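Side-chain contacts in endostatin (Mus musculus, PDB 1KOE), which inhibits angiogenesis as a C-terminal fragment of the collagen XVIII alpha1 chain and probably binds heparin: residues T11-S14 against G15-G19; K155-S158 against C159-Y163. All coordinates share one frame; numbering follows the deposited sequence.

Contact 1. Residues T11-S14 against G15-G19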
# COMPACT_ATOMS: atom_id res chain seq x y z
N THR A 11 8.98 2.10 -8.31
CA THR A 11 9.89 3.10 -7.75
C THR A 11 9.22 3.69 -6.53
O THR A 11 8.00 3.59 -6.37
CB THR A 11 10.13 4.32 -8.69
OG1 THR A 11 8.94 5.12 -8.75
CG2 THR A 11 10.53 3.88 -10.09
N PRO A 12 10.04 4.19 -5.58
CA PRO A 12 9.44 4.80 -4.39
C PRO A 12 8.85 6.12 -4.87
O PRO A 12 9.20 6.59 -5.98
CB PRO A 12 10.65 5.03 -3.48
CG PRO A 12 11.78 5.20 -4.42
CD PRO A 12 11.50 4.13 -5.46
N LEU A 13 7.97 6.71 -4.08
CA LEU A 13 7.35 7.98 -4.41
C LEU A 13 7.32 8.85 -3.18
O LEU A 13 7.23 8.35 -2.06
CB LEU A 13 5.91 7.76 -4.88
CG LEU A 13 5.65 7.07 -6.24
CD1 LEU A 13 4.14 7.04 -6.48
CD2 LEU A 13 6.34 7.81 -7.35
N SER A 14 7.42 10.16 -3.38
CA SER A 14 7.30 11.09 -2.26
C SER A 14 5.78 11.28 -2.07
O SER A 14 4.98 10.68 -2.79
CB SER A 14 7.94 12.43 -2.62
OG SER A 14 7.18 13.11 -3.61
N GLY A 15 5.39 12.15 -1.15
CA GLY A 15 3.98 12.40 -0.92
C GLY A 15 3.31 13.15 -2.07
O GLY A 15 2.08 13.19 -2.12
N GLY A 16 4.09 13.77 -2.95
CA GLY A 16 3.53 14.49 -4.09
C GLY A 16 3.37 13.51 -5.24
O GLY A 16 4.26 13.39 -6.08
N MET A 17 2.23 12.83 -5.27
CA MET A 17 1.94 11.79 -6.28
C MET A 17 0.93 12.21 -7.33
O MET A 17 0.47 11.36 -8.10
CB MET A 17 1.36 10.56 -5.59
CG MET A 17 2.21 10.00 -4.47
SD MET A 17 1.37 8.61 -3.72
CE MET A 17 2.34 8.37 -2.20
N ARG A 18 0.62 13.50 -7.36
CA ARG A 18 -0.39 14.06 -8.27
C ARG A 18 -1.76 13.57 -7.80
O ARG A 18 -2.68 13.33 -8.60
CB ARG A 18 -0.15 13.67 -9.73
CG ARG A 18 1.15 14.24 -10.30
CD ARG A 18 1.17 14.23 -11.83
NE ARG A 18 1.52 12.93 -12.37
N GLY A 19 -1.89 13.45 -6.48
CA GLY A 19 -3.12 13.01 -5.87
C GLY A 19 -3.36 11.52 -6.01
O GLY A 19 -2.55 10.79 -6.59
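Met17 lays its side chain back over the turn it has just left, meeting the carbonyl of Ser14 and one methyl of Leu13. Its CG is 3.3 Å from Ser14 O, and its CE comes within 3.6 Å of the same Ser14 O. Beyond CG the chain is extended, which places CG and CE on the side of the zigzag that faces this oxygen, with SD set farther off. CG and CE thus both sit against one side of the oxygen. On the apolar side Leu13 CD1 packs against Met17 CG at 4.1 Å, the two side chains slanting past each other. With chi2 at -177° CD1 continues the line from CA through CG and reaches Met17. A long, unbranched methionine suits the place, since it can run from one limb of the turn to the other.

The polar half of the contact is an ST turn. Ser14 OG accepts the N-H of Gly16 over 3.2 Å, through a moderately bent bond. Its first torsion, 69°, puts OG between the backbone N and the carbonyl carbon, close enough to the onward chain for this short link. Gly16 then forms the centre of an inverse gamma turn, whose bond from Met17 N to Gly15 O, 3.2 Å long, is weak. Gly15 and Gly16 carry the chain through the bend at backbone angles open to other residues too. The whole bend belongs to the connection from strand 4-8 to helix 19-33 in this C-type-lectin-like fold.

The stronger partner of Ser14 OG is Glu135 OE1, which joins the turn to a distant part of the chain. Met17 and Leu13 both touch Val165, while Leu13 O takes a hydrogen bond from Trp114 NE1.

Contact 2. Residues K155-S158 against C159-Y163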
# COMPACT_ATOMS: atom_id res chain seq x y z
N LYS A 155 3.14 6.06 12.00
CA LYS A 155 4.22 7.03 11.98
C LYS A 155 3.87 8.22 11.09
O LYS A 155 3.51 8.04 9.92
CB LYS A 155 5.51 6.41 11.46
N ALA A 156 3.96 9.43 11.62
CA ALA A 156 3.71 10.63 10.84
C ALA A 156 5.07 10.99 10.25
O ALA A 156 5.99 11.34 11.00
CB ALA A 156 3.22 11.74 11.72
N ALA A 157 5.23 10.81 8.94
CA ALA A 157 6.50 11.09 8.26
C ALA A 157 6.43 12.30 7.33
O ALA A 157 5.38 12.57 6.75
CB ALA A 157 6.95 9.85 7.45
N SER A 158 7.53 13.03 7.21
CA SER A 158 7.56 14.18 6.31
C SER A 158 7.25 13.70 4.90
O SER A 158 7.83 12.71 4.42
CB SER A 158 8.95 14.83 6.31
OG SER A 158 9.11 15.76 5.25
N CYS A 159 6.41 14.47 4.21
CA CYS A 159 6.00 14.16 2.85
C CYS A 159 7.12 14.22 1.84
O CYS A 159 6.97 13.75 0.70
CB CYS A 159 4.86 15.08 2.45
SG CYS A 159 3.39 14.81 3.48
N HIS A 160 8.25 14.79 2.24
CA HIS A 160 9.37 14.89 1.34
C HIS A 160 10.13 13.54 1.18
O HIS A 160 10.99 13.39 0.30
CB HIS A 160 10.31 16.00 1.79
CG HIS A 160 11.32 16.38 0.76
ND1 HIS A 160 12.61 15.91 0.79
CD2 HIS A 160 11.21 17.14 -0.35
CE1 HIS A 160 13.26 16.37 -0.27
NE2 HIS A 160 12.43 17.12 -0.97
N ASN A 161 9.84 12.57 2.05
CA ASN A 161 10.45 11.25 1.96
C ASN A 161 9.93 10.48 0.74
O ASN A 161 8.76 10.61 0.37
CB ASN A 161 10.10 10.43 3.22
CG ASN A 161 10.94 10.82 4.43
OD1 ASN A 161 12.12 10.53 4.48
ND2 ASN A 161 10.31 11.46 5.39
N SER A 162 10.80 9.65 0.15
CA SER A 162 10.45 8.80 -0.99
C SER A 162 10.32 7.39 -0.42
O SER A 162 11.32 6.76 -0.09
CB SER A 162 11.53 8.84 -2.08
OG SER A 162 11.46 10.05 -2.83
N TYR A 163 9.07 6.95 -0.28
CA TYR A 163 8.73 5.65 0.31
C TYR A 163 8.06 4.71 -0.71
O TYR A 163 7.70 5.10 -1.83
CB TYR A 163 7.74 5.88 1.48
CG TYR A 163 8.33 6.45 2.76
CD1 TYR A 163 9.71 6.44 3.00
CD2 TYR A 163 7.50 6.97 3.74
CE1 TYR A 163 10.25 6.90 4.21
CE2 TYR A 163 8.01 7.43 4.94
CZ TYR A 163 9.38 7.40 5.17
OH TYR A 163 9.87 7.88 6.36
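Asn161 turns its CG anti to the carbonyl carbon and beside its own backbone N (chi1 -78°), and a second torsion of -71°, measured to OD1, leaves ND2 on the other side of the amide, facing Ser158 O at 2.9 Å. That oxygen also accepts the backbone N-H of Asn161 over 3.1 Å, the bond that closes a type I beta turn from Ser158 to Asn161. The two donors use it differently: ND2 lies in the carbonyl plane on a lone pair, whereas the backbone N stands well above that plane, though its N-H points almost straight at the oxygen. Asparagine, with an amide on a short stem, can thus brace the carbonyl a second time.

Ser158 adds an ST turn. With OG anti to its N (chi1 167°), it receives the N-H of His160 at 3.3 Å, and the hydroxyl also hydrogen-bonds Thr137 O. Next to the turn, the edge of the Tyr163 ring meets the compact methyl of Ala157, CE2 to CB 3.6 Å, while Asn161 CB lies over one face near the rim.

Asn161 OD1 bonds Gln110 NE2, and the tyrosine ring meets Trp114 of strand 112-114 and touches Ala143 of strand 140-145. Cys159, the second residue of the turn, is joined by a disulfide to Cys129 at the start of helix 129-132, tying the end of edge strand 155-158 to that helix.

In the fold
From the N terminus the chain leaves strand 4-8 and bends through contact 1 before entering helix 19-33. Contact 2 comes far later, where strand 155-158 ends and the chain turns toward strand 166-169. The two local bends are therefore in series and neither encloses the other, yet they lie side by side, with centres about 10 Å apart. Probable backbone hydrogen bonds join them, Leu13 N to Tyr163 O at 2.8 Å and Gly15 N to Cys159 O at 2.9 Å, and Ser14 CB packs on Asn161 O. Together they connect the approach to the long helix with the edge of the three-stranded sheet.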